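PDB 3REN: glycosyl hydrolase, family 8 from Clostridium perfringens, which acts as an alpha-amylase built on an (alpha/alpha)6-barrel fold, probably hydrolysing alpha-1,4-glucosidic bonds in starch-like glucans. Local coordinates for residues L181-Q184 / W189-I192; R118-L123 / I140-S145; L93-I98 / L147-E152; N240-G245 / A290-Y295. One frame throughout, in Å; residues are numbered along the deposited sequence. Where two conformers were deposited one is given.

Contact 1: residues L181-Q184 / W189-I192; sequences LLSQ and WEGI
L182 and W189 both turn CG anti to their own carbonyl carbon and beside the backbone N (chi1 -78° in each), and the two side chains consequently run side by side, pointing the same way. The methyl CD1 of L182 is thereby laid on a face of the indole, 3.6 Å from the centroid of the W189 six-membered ring and only 4° off the ring normal. This is a CH-pi contact with the methyl almost exactly over the ring centre. Nearer the backbone, L182 CB stands 3.6 Å from W189 CG, so the leucine follows the length of the indole from its root to its benzo end. A branched aliphatic residue suits this place because it can present both the base of its chain and a methyl to one flat surface.

S183 packs beside the base of the W189 side chain. In the conformer described, S183 OG lies 3.6 Å from W189 CB and is hydrogen-bonded to M179 O in its own helix. At the outer margin, S183 CB meets E190 CG at 3.9 Å, an aliphatic touch that leaves the carboxylate farther out.

The contact joins two consecutive helices, 176-185 and 188-201, across a very short connection. Helix 133-150 closes against both halves, A143 touching L182 and W189 and L147 touching W189, while helix 113-130 reaches L182 through I120 and L124.

Contact 2: residues R118-L123 / I140-S145; sequences RIIKAL and INIANS
I120 and I142 carry the apolar part of this contact, lying alongside each other with their tips pointing opposite ways. In the I142 conformer described, I120 CD1 reaches I142 CG2 at 3.7 Å, and one bond back I120 CG1 lies 3.8 Å from I142 CB. The end of one isoleucine thus runs alongside the base of the other. The branching explains the fit: I142 keeps CG2 anti to its backbone N and beside the carbonyl carbon, which presents that methyl to the I120 tip, while I120 sends its longer CG1 arm across (chi1 -76°). I120 and I142, with compact branches near the backbone, fit between helices whose CA atoms here are 7.1 Å apart.

A second apolar touch is looser. I120 CD1 lies 4.3 Å from A143 CB and 3.8 Å from A143 N. Alanine suits this spot because its single methyl lets the I120 tip come down close to the helix backbone.

Between these two segments there is no polar bond. The backbone amides are satisfied within each helix, so the side chains that meet can be wholly aliphatic, while K121 and N144 use their polar ends on E243 and K188.

The pair joins helix 113-130 to helix 133-150, consecutive along the chain. I120 also touches L146 and T178, the latter on helix 176-185; helix 78-89 packs on I119 and L123.

Contact 3: residues L93-I98 / L147-E152; sequences LKNGLI and LKHAEE
The imidazole of H149 is sandwiched between two aliphatic groups. On one face lies CG of its own neighbour K148, the last side-chain atom modelled there, 3.7 Å above the plane and over the ring centre; on the opposite face sits N95 CB, 4.0 Å from the ring centroid and 28° off the normal, a CH-pi contact. N95 O approaches the CD2-NE2 bond on the same side of the ring as N95 CB, 3.3 Å from H149 CD2. The other flat group, the N95 amide, is turned back on its own loop.

That turn follows from the N95 torsion: CG stands between the backbone N and the carbonyl carbon (chi1 64°), which points OD1 at the L97 N-H. L97 N donates to N95 OD1 at 3.1 Å with a fairly straight N-H...O angle of 160°, though the donor lies above the carbonyl plane. This is an Asx turn, and it overlaps the type I beta turn from L93 to G96. G96, with its positive phi, adopts a backbone shape that a residue without a side chain takes easily.

Asparagine therefore does two jobs, shaping the loop through its amide and covering the histidine through its CB. The chemistry implies a light surface contact: between the segments, one ring face beside a carbonyl, while N95 O, hydrogen-bonded to S145 OG, and the L97 side chain tie the loop to helix 133-150 a turn earlier.

Contact 4: residues N240-G245 / A290-Y295; sequences NRIEAG and ALIANY
Y295 reaches across to the end of helix 231-243, and its atoms meet a succession of partners. CB lies 4.2 Å from I242 CD1. Beyond it, ring atom CD1 packs on I242 CG1 at 3.8 Å, the two side chains running antiparallel along each other's flanks. At the other ortho carbon, CD2, and on the same face, E243 CG lies 4.1 Å away. This face also receives E243 CA, 4.2 Å from the Y295 centroid and 27° off the normal, a CH-pi contact with backbone. At the tip, OH stands 3.3 Å from I242 O; a water at the ring edge, in its plane, is bonded to Y295 OH at a doubtfully short 2.5 Å and donates weakly to I242 O. CG anti to the backbone N (chi1 -172°) directs the ring toward helix 231-243, and the length of tyrosine carries OH to I242 O.

I242 links this ring to I292. Its CG1 lies between backbone N and carbonyl carbon (chi1 69°), and CD1 meets I292 CG2 at 3.9 Å, the two isoleucines crossing at about a right angle.

I242 O also accepts from G245 N at 2.9 Å within the Schellman motif that ends the helix, where G245 supplies the positive phi. The chemistry is thus split: aliphatic packing inside, an aromatic lid at the rim, and the E243 carboxylate in a salt bridge with K121 outside this contact.

Overall arrangement
Contact 2 is the fully buried one and purely aliphatic in its side chains, whereas contact 3 lies at the surface and combines ring, loop and backbone polar groups; contacts 1 and 4 are partly buried, each mixing an aromatic face with aliphatic partners. Contacts 2 and 3 share helix 133-150, the first using its middle and the second its end. Contact 1 leans on that helix too, touching contact 2 through A143 and contact 3 through L147. Contact 4 is remote from contact 3, about 28 Å between centres, but meets contact 2 through the K121 to E243 salt bridge. Contacts 1, 2 and 4 pair helices of the (alpha/alpha)6 fold; contact 3 sets a loop against one.

Contact 1: residues L181-Q184 / W189-I192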
loop_
_atom_site.group_PDB
_atom_site.type_symbol
_atom_site.label_atom_id
_atom_site.label_comp_id
_atom_site.label_asym_id
_atom_site.label_seq_id
_atom_site.Cartn_x
_atom_site.Cartn_y
_atom_site.Cartn_z
ATOM N N LEU A 181 -2.404 5.959 15.517
ATOM C CA LEU A 181 -1.193 5.794 16.274
ATOM C C LEU A 181 -0.583 7.160 16.638
ATOM O O LEU A 181 -0.226 7.380 17.761
ATOM C CB LEU A 181 -0.196 5.032 15.469
ATOM C CG LEU A 181 -0.160 3.537 15.563
ATOM C CD1 LEU A 181 -1.034 2.913 16.533
ATOM C CD2 LEU A 181 0.038 2.803 14.358
ATOM N N LEU A 182 -0.528 8.069 15.680
ATOM C CA LEU A 182 -0.012 9.422 15.934
ATOM C C LEU A 182 -0.758 10.201 17.045
ATOM O O LEU A 182 -0.135 11.015 17.785
ATOM C CB LEU A 182 0.007 10.241 14.624
ATOM C CG LEU A 182 1.179 9.918 13.674
ATOM C CD1 LEU A 182 0.972 10.492 12.226
ATOM C CD2 LEU A 182 2.529 10.346 14.275
ATOM N N SER A 183 -2.082 9.975 17.126
ATOM C CA SER A 183 -2.945 10.613 18.120
ATOM C C SER A 183 -2.590 10.180 19.527
ATOM O O SER A 183 -2.820 10.911 20.471
ATOM C CB SER A 183 -4.414 10.270 17.855
ATOM O OG SER A 183 -4.795 10.680 16.561
ATOM N N GLN A 184 -2.039 8.974 19.650
ATOM C CA GLN A 184 -1.642 8.420 20.954
ATOM C C GLN A 184 -0.361 9.052 21.457
ATOM O O GLN A 184 -0.089 9.067 22.661
ATOM C CB GLN A 184 -1.457 6.906 20.860
ATOM C CG GLN A 184 -2.780 6.172 20.840
ATOM C CD GLN A 184 -2.739 4.871 20.078
ATOM O OE1 GLN A 184 -1.671 4.283 19.861
ATOM N NE2 GLN A 184 -3.917 4.396 19.667
ATOM N N TRP A 189 -3.163 15.262 16.406
ATOM C CA TRP A 189 -3.528 14.316 15.341
ATOM C C TRP A 189 -4.965 13.802 15.387
ATOM O O TRP A 189 -5.420 13.184 14.415
ATOM C CB TRP A 189 -2.532 13.169 15.235
ATOM C CG TRP A 189 -1.277 13.607 14.526
ATOM C CD1 TRP A 189 -0.140 14.099 15.103
ATOM C CD2 TRP A 189 -1.061 13.629 13.119
ATOM N NE1 TRP A 189 0.780 14.414 14.124
ATOM C CE2 TRP A 189 0.243 14.125 12.901
ATOM C CE3 TRP A 189 -1.841 13.239 12.003
ATOM C CZ2 TRP A 189 0.792 14.281 11.608
ATOM C CZ3 TRP A 189 -1.291 13.388 10.726
ATOM C CH2 TRP A 189 0.013 13.904 10.541
ATOM N N GLU A 190 -5.676 14.060 16.499
ATOM C CA GLU A 190 -7.108 13.694 16.636
ATOM C C GLU A 190 -7.978 14.444 15.661
ATOM O O GLU A 190 -8.896 13.864 15.047
ATOM C CB GLU A 190 -7.624 13.940 18.059
ATOM C CG GLU A 190 -6.988 12.999 19.074
ATOM C CD GLU A 190 -7.496 13.204 20.498
ATOM O OE1 GLU A 190 -8.295 14.159 20.754
ATOM O OE2 GLU A 190 -7.089 12.376 21.356
ATOM N N GLY A 191 -7.700 15.741 15.525
ATOM C CA GLY A 191 -8.411 16.565 14.569
ATOM C C GLY A 191 -8.172 16.091 13.141
ATOM O O GLY A 191 -9.084 16.120 12.309
ATOM N N ILE A 192 -6.942 15.670 12.848
ATOM C CA ILE A 192 -6.613 15.182 11.501
ATOM C C ILE A 192 -7.353 13.876 11.233
ATOM O O ILE A 192 -7.947 13.725 10.160
ATOM C CB ILE A 192 -5.076 14.954 11.290
ATOM C CG1 ILE A 192 -4.285 16.246 11.560
ATOM C CG2 ILE A 192 -4.815 14.523 9.893
ATOM C CD1 ILE A 192 -4.420 17.266 10.460
#

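Contact 2: residues R118-L123 / I140-S145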
loop_
_atom_site.group_PDB
_atom_site.type_symbol
_atom_site.label_atom_id
_atom_site.label_comp_id
_atom_site.label_asym_id
_atom_site.label_seq_id
_atom_site.Cartn_x
_atom_site.Cartn_y
_atom_site.Cartn_z
ATOM N N ARG A 118 2.882 5.689 5.388
ATOM C CA ARG A 118 3.235 4.271 5.438
ATOM C C ARG A 118 4.531 4.044 6.230
ATOM O O ARG A 118 4.655 3.058 6.967
ATOM C CB ARG A 118 3.420 3.700 4.046
ATOM C CG ARG A 118 3.544 2.177 4.007
ATOM C CD ARG A 118 3.827 1.645 2.612
ATOM N NE ARG A 118 2.719 1.849 1.658
ATOM C CZ ARG A 118 2.678 2.797 0.720
ATOM N NH1 ARG A 118 3.648 3.699 0.597
ATOM N NH2 ARG A 118 1.637 2.862 -0.103
ATOM N N ILE A 119 5.499 4.928 6.034
ATOM C CA ILE A 119 6.774 4.907 6.750
ATOM C C ILE A 119 6.638 5.261 8.234
ATOM O O ILE A 119 7.249 4.614 9.096
ATOM C CB ILE A 119 7.811 5.778 5.997
ATOM C CG1 ILE A 119 8.206 5.010 4.721
ATOM C CG2 ILE A 119 9.099 6.030 6.897
ATOM C CD1 ILE A 119 8.973 5.769 3.668
ATOM N N ILE A 120 5.815 6.259 8.544
ATOM C CA ILE A 120 5.520 6.584 9.919
ATOM C C ILE A 120 4.905 5.364 10.600
ATOM O O ILE A 120 5.288 5.044 11.709
ATOM C CB ILE A 120 4.590 7.805 10.025
ATOM C CG1 ILE A 120 5.373 9.085 9.758
ATOM C CG2 ILE A 120 3.953 7.882 11.428
ATOM C CD1 ILE A 120 4.534 10.166 8.991
ATOM N N LYS A 121 3.963 4.686 9.932
ATOM C CA LYS A 121 3.303 3.521 10.507
ATOM C C LYS A 121 4.318 2.417 10.800
ATOM O O LYS A 121 4.327 1.883 11.902
ATOM C CB LYS A 121 2.220 2.975 9.561
ATOM C CG LYS A 121 1.409 1.795 10.155
ATOM C CD LYS A 121 0.473 1.209 9.064
ATOM C CE LYS A 121 -0.638 0.368 9.700
ATOM N NZ LYS A 121 -1.467 -0.465 8.712
ATOM N N ALA A 122 5.193 2.095 9.846
ATOM C CA ALA A 122 6.240 1.079 10.062
ATOM C C ALA A 122 7.158 1.442 11.232
ATOM O O ALA A 122 7.531 0.582 12.037
ATOM C CB ALA A 122 7.071 0.895 8.806
ATOM N N LEU A 123 7.507 2.713 11.327
ATOM C CA LEU A 123 8.349 3.219 12.432
ATOM C C LEU A 123 7.666 3.140 13.801
ATOM O O LEU A 123 8.283 2.706 14.789
ATOM C CB LEU A 123 8.842 4.632 12.132
ATOM C CG LEU A 123 9.928 4.728 11.054
ATOM C CD1 LEU A 123 10.083 6.178 10.627
ATOM C CD2 LEU A 123 11.267 4.166 11.568
ATOM N N ILE A 140 8.069 10.947 14.297
ATOM C CA ILE A 140 7.611 12.262 14.727
ATOM C C ILE A 140 8.141 13.401 13.877
ATOM O O ILE A 140 7.399 14.310 13.516
ATOM C CB ILE A 140 7.933 12.460 16.248
ATOM C CG1 ILE A 140 6.977 11.603 17.071
ATOM C CG2 ILE A 140 7.882 13.970 16.676
ATOM C CD1 ILE A 140 7.486 11.226 18.489
ATOM N N ASN A 141 9.435 13.382 13.577
ATOM C CA ASN A 141 10.025 14.356 12.669
ATOM C C ASN A 141 9.214 14.377 11.356
ATOM O O ASN A 141 8.855 15.455 10.866
ATOM C CB ASN A 141 11.451 13.974 12.257
ATOM C CG ASN A 141 12.499 14.131 13.348
ATOM O OD1 ASN A 141 12.344 14.885 14.302
ATOM N ND2 ASN A 141 13.654 13.437 13.143
ATOM N N ILE A 142 8.978 13.208 10.765
ATOM C CA ILE A 142 8.225 13.099 9.488
ATOM C C ILE A 142 6.808 13.626 9.629
ATOM O O ILE A 142 6.321 14.382 8.763
ATOM C CB ILE A 142 8.092 11.630 8.963
ATOM C CG1 ILE A 142 9.410 10.873 9.064
ATOM C CG2 ILE A 142 7.571 11.613 7.507
ATOM C CD1 ILE A 142 10.516 11.549 8.373
ATOM N N ALA A 143 6.149 13.208 10.706
ATOM C CA ALA A 143 4.765 13.588 10.969
ATOM C C ALA A 143 4.651 15.098 11.105
ATOM O O ALA A 143 3.734 15.686 10.531
ATOM C CB ALA A 143 4.261 12.926 12.215
ATOM N N ASN A 144 5.586 15.717 11.852
ATOM C CA ASN A 144 5.585 17.179 12.041
ATOM C C ASN A 144 5.778 17.913 10.711
ATOM O O ASN A 144 5.156 18.968 10.467
ATOM C CB ASN A 144 6.638 17.626 13.089
ATOM C CG ASN A 144 6.212 17.310 14.543
ATOM O OD1 ASN A 144 5.043 17.198 14.848
ATOM N ND2 ASN A 144 7.183 17.203 15.441
ATOM N N SER A 145 6.629 17.358 9.854
ATOM C CA SER A 145 6.810 17.875 8.494
ATOM C C SER A 145 5.564 17.741 7.620
ATOM O O SER A 145 5.301 18.599 6.777
ATOM C CB SER A 145 7.978 17.170 7.815
ATOM O OG SER A 145 9.161 17.434 8.525
#

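Contact 3: residues L93-I98 / L147-E152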
loop_
_atom_site.group_PDB
_atom_site.type_symbol
_atom_site.label_atom_id
_atom_site.label_comp_id
_atom_site.label_asym_id
_atom_site.label_seq_id
_atom_site.Cartn_x
_atom_site.Cartn_y
_atom_site.Cartn_z
ATOM N N LEU A 93 14.312 14.561 2.598
ATOM C CA LEU A 93 14.580 15.813 1.892
ATOM C C LEU A 93 14.769 16.949 2.898
ATOM O O LEU A 93 14.587 16.749 4.101
ATOM C CB LEU A 93 13.453 16.110 0.896
ATOM C CG LEU A 93 13.211 15.140 -0.275
ATOM C CD1 LEU A 93 11.856 15.462 -0.964
ATOM C CD2 LEU A 93 14.334 15.173 -1.275
ATOM N N LYS A 94 15.090 18.155 2.416
ATOM C CA LYS A 94 15.316 19.286 3.329
ATOM C C LYS A 94 14.041 19.663 4.047
ATOM O O LYS A 94 14.085 20.160 5.162
ATOM C CB LYS A 94 15.868 20.521 2.585
ATOM N N ASN A 95 12.876 19.429 3.451
ATOM C CA ASN A 95 11.649 19.735 4.214
ATOM C C ASN A 95 11.246 18.719 5.310
ATOM O O ASN A 95 10.198 18.883 5.952
ATOM C CB ASN A 95 10.469 20.037 3.268
ATOM C CG ASN A 95 10.084 18.850 2.424
ATOM O OD1 ASN A 95 10.603 17.726 2.610
ATOM N ND2 ASN A 95 9.175 19.073 1.487
ATOM N N GLY A 96 12.062 17.666 5.502
ATOM C CA GLY A 96 11.783 16.583 6.472
ATOM C C GLY A 96 10.964 15.386 5.940
ATOM O O GLY A 96 10.744 14.399 6.646
ATOM N N LEU A 97 10.489 15.477 4.707
ATOM C CA LEU A 97 9.692 14.420 4.115
ATOM C C LEU A 97 10.613 13.487 3.361
ATOM O O LEU A 97 11.691 13.884 2.915
ATOM C CB LEU A 97 8.623 14.999 3.174
ATOM C CG LEU A 97 7.516 15.842 3.849
ATOM C CD1 LEU A 97 6.484 16.285 2.799
ATOM C CD2 LEU A 97 6.809 15.130 5.071
ATOM N N ILE A 98 10.195 12.236 3.246
ATOM C CA ILE A 98 10.882 11.273 2.414
ATOM C C ILE A 98 10.505 11.481 0.958
ATOM O O ILE A 98 9.337 11.651 0.625
ATOM C CB ILE A 98 10.546 9.840 2.832
ATOM C CG1 ILE A 98 10.710 9.652 4.358
ATOM C CG2 ILE A 98 11.369 8.840 2.017
ATOM C CD1 ILE A 98 12.111 10.214 4.958
ATOM N N LEU A 147 2.520 17.862 8.854
ATOM C CA LEU A 147 1.623 18.908 9.407
ATOM C C LEU A 147 1.991 20.315 8.932
ATOM O O LEU A 147 1.107 21.130 8.635
ATOM C CB LEU A 147 1.605 18.891 10.930
ATOM C CG LEU A 147 0.833 17.713 11.512
ATOM C CD1 LEU A 147 1.002 17.712 13.000
ATOM C CD2 LEU A 147 -0.651 17.725 11.137
ATOM N N LYS A 148 3.285 20.581 8.915
ATOM C CA LYS A 148 3.830 21.831 8.431
ATOM C C LYS A 148 3.665 22.058 6.929
ATOM O O LYS A 148 3.494 23.194 6.490
ATOM C CB LYS A 148 5.309 21.945 8.812
ATOM C CG LYS A 148 5.974 23.228 8.340
ATOM N N HIS A 149 3.774 20.991 6.136
ATOM C CA HIS A 149 3.910 21.166 4.701
ATOM C C HIS A 149 2.757 20.649 3.863
ATOM O O HIS A 149 2.637 21.019 2.685
ATOM C CB HIS A 149 5.197 20.527 4.194
ATOM C CG HIS A 149 6.436 21.146 4.753
ATOM N ND1 HIS A 149 6.748 22.477 4.578
ATOM C CD2 HIS A 149 7.430 20.624 5.510
ATOM C CE1 HIS A 149 7.894 22.742 5.184
ATOM N NE2 HIS A 149 8.326 21.634 5.757
ATOM N N ALA A 150 1.919 19.797 4.437
ATOM C CA ALA A 150 0.875 19.161 3.640
ATOM C C ALA A 150 -0.529 19.401 4.167
ATOM O O ALA A 150 -1.482 18.895 3.575
ATOM C CB ALA A 150 1.110 17.679 3.546
ATOM N N GLU A 151 -0.658 20.135 5.278
ATOM C CA GLU A 151 -1.947 20.240 5.963
ATOM C C GLU A 151 -2.673 21.549 5.626
ATOM O O GLU A 151 -2.068 22.608 5.557
ATOM C CB GLU A 151 -1.789 20.055 7.475
ATOM C CG GLU A 151 -3.120 20.089 8.293
ATOM C CD GLU A 151 -3.478 21.481 8.810
ATOM O OE1 GLU A 151 -2.630 22.397 8.710
ATOM O OE2 GLU A 151 -4.616 21.693 9.288
ATOM N N GLU A 152 -3.956 21.452 5.379
ATOM C CA GLU A 152 -4.795 22.581 5.107
ATOM C C GLU A 152 -6.167 22.269 5.735
ATOM O O GLU A 152 -6.808 21.373 5.298
ATOM C CB GLU A 152 -4.811 22.782 3.584
ATOM O OE1 GLU A 152 -3.713 25.457 2.957
ATOM O OE2 GLU A 152 -5.685 26.315 2.961
#

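Contact 4: residues N240-G245 / A290-Y295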
loop_
_atom_site.group_PDB
_atom_site.type_symbol
_atom_site.label_atom_id
_atom_site.label_comp_id
_atom_site.label_asym_id
_atom_site.label_seq_id
_atom_site.Cartn_x
_atom_site.Cartn_y
_atom_site.Cartn_z
ATOM N N ASN A 240 -7.792 0.401 5.584
ATOM C CA ASN A 240 -7.433 1.486 6.543
ATOM C C ASN A 240 -8.517 1.689 7.592
ATOM O O ASN A 240 -8.233 1.798 8.765
ATOM C CB ASN A 240 -7.137 2.834 5.820
ATOM C CG ASN A 240 -5.790 2.830 5.098
ATOM O OD1 ASN A 240 -4.915 2.041 5.433
ATOM N ND2 ASN A 240 -5.619 3.711 4.106
ATOM N N ARG A 241 -9.764 1.740 7.160
ATOM C CA ARG A 241 -10.903 1.907 8.063
ATOM C C ARG A 241 -10.970 0.816 9.129
ATOM O O ARG A 241 -11.160 1.097 10.303
ATOM C CB ARG A 241 -12.188 1.889 7.240
ATOM C CG ARG A 241 -12.491 3.223 6.509
ATOM C CD ARG A 241 -13.276 4.165 7.424
ATOM N NE ARG A 241 -14.663 3.715 7.528
ATOM C CZ ARG A 241 -15.624 4.304 8.240
ATOM N NH1 ARG A 241 -15.389 5.379 8.993
ATOM N NH2 ARG A 241 -16.828 3.766 8.232
ATOM N N ILE A 242 -10.874 -0.441 8.715
ATOM C CA ILE A 242 -11.073 -1.517 9.687
ATOM C C ILE A 242 -9.911 -1.632 10.662
ATOM O O ILE A 242 -10.151 -1.894 11.826
ATOM C CB ILE A 242 -11.426 -2.895 9.043
ATOM C CG1 ILE A 242 -10.247 -3.476 8.283
ATOM C CG2 ILE A 242 -12.679 -2.754 8.179
ATOM C CD1 ILE A 242 -10.602 -4.670 7.368
ATOM N N GLU A 243 -8.667 -1.416 10.193
ATOM C CA GLU A 243 -7.485 -1.497 11.066
ATOM C C GLU A 243 -7.530 -0.420 12.117
ATOM O O GLU A 243 -6.937 -0.582 13.177
ATOM C CB GLU A 243 -6.158 -1.420 10.294
ATOM C CG GLU A 243 -5.868 -2.609 9.424
ATOM C CD GLU A 243 -4.561 -2.477 8.623
ATOM O OE1 GLU A 243 -4.080 -3.511 8.122
ATOM O OE2 GLU A 243 -4.009 -1.351 8.467
ATOM N N ALA A 244 -8.251 0.664 11.845
ATOM C CA ALA A 244 -8.418 1.750 12.796
ATOM C C ALA A 244 -9.649 1.556 13.686
ATOM O O ALA A 244 -9.973 2.419 14.488
ATOM C CB ALA A 244 -8.528 3.090 12.042
ATOM N N GLY A 245 -10.343 0.441 13.521
ATOM C CA GLY A 245 -11.530 0.125 14.324
ATOM C C GLY A 245 -12.848 0.653 13.772
ATOM O O GLY A 245 -13.868 0.572 14.443
ATOM N N ALA A 290 -7.333 -10.231 0.870
ATOM C CA ALA A 290 -6.768 -11.174 1.848
ATOM C C ALA A 290 -6.432 -10.497 3.168
ATOM O O ALA A 290 -6.677 -11.064 4.228
ATOM C CB ALA A 290 -5.511 -11.870 1.266
ATOM N N LEU A 291 -5.860 -9.291 3.119
ATOM C CA LEU A 291 -5.538 -8.577 4.394
ATOM C C LEU A 291 -6.798 -8.154 5.173
ATOM O O LEU A 291 -6.834 -8.174 6.419
ATOM C CB LEU A 291 -4.639 -7.368 4.135
ATOM C CG LEU A 291 -3.240 -7.840 3.747
ATOM C CD1 LEU A 291 -2.521 -6.729 3.034
ATOM C CD2 LEU A 291 -2.463 -8.355 4.997
ATOM N N ILE A 292 -7.824 -7.763 4.418
ATOM C CA ILE A 292 -9.132 -7.477 4.985
ATOM C C ILE A 292 -9.703 -8.726 5.669
ATOM O O ILE A 292 -10.131 -8.660 6.830
ATOM C CB ILE A 292 -10.093 -6.942 3.899
ATOM C CG1 ILE A 292 -9.689 -5.508 3.494
ATOM C CG2 ILE A 292 -11.521 -6.957 4.381
ATOM C CD1 ILE A 292 -10.236 -5.137 2.109
ATOM N N ALA A 293 -9.693 -9.849 4.958
ATOM C CA ALA A 293 -10.305 -11.086 5.442
ATOM C C ALA A 293 -9.531 -11.580 6.648
ATOM O O ALA A 293 -10.124 -12.057 7.608
ATOM C CB ALA A 293 -10.289 -12.139 4.381
ATOM N N ASN A 294 -8.209 -11.442 6.589
ATOM C CA ASN A 294 -7.370 -11.811 7.730
ATOM C C ASN A 294 -7.768 -11.018 8.965
ATOM O O ASN A 294 -7.968 -11.584 10.047
ATOM C CB ASN A 294 -5.891 -11.540 7.458
ATOM C CG ASN A 294 -5.010 -11.914 8.666
ATOM O OD1 ASN A 294 -4.461 -11.047 9.341
ATOM N ND2 ASN A 294 -4.897 -13.209 8.938
ATOM N N TYR A 295 -7.887 -9.707 8.778
ATOM C CA TYR A 295 -8.186 -8.811 9.871
ATOM C C TYR A 295 -9.534 -9.156 10.523
ATOM O O TYR A 295 -9.620 -9.263 11.744
ATOM C CB TYR A 295 -8.139 -7.341 9.421
ATOM C CG TYR A 295 -8.251 -6.418 10.604
ATOM C CD1 TYR A 295 -9.496 -6.000 11.055
ATOM C CD2 TYR A 295 -7.113 -6.012 11.313
ATOM C CE1 TYR A 295 -9.619 -5.187 12.179
ATOM C CE2 TYR A 295 -7.235 -5.198 12.428
ATOM C CZ TYR A 295 -8.489 -4.804 12.851
ATOM O OH TYR A 295 -8.626 -3.991 13.934
HETATM O O HOH W 1 -10.372 -2.752 15.144
#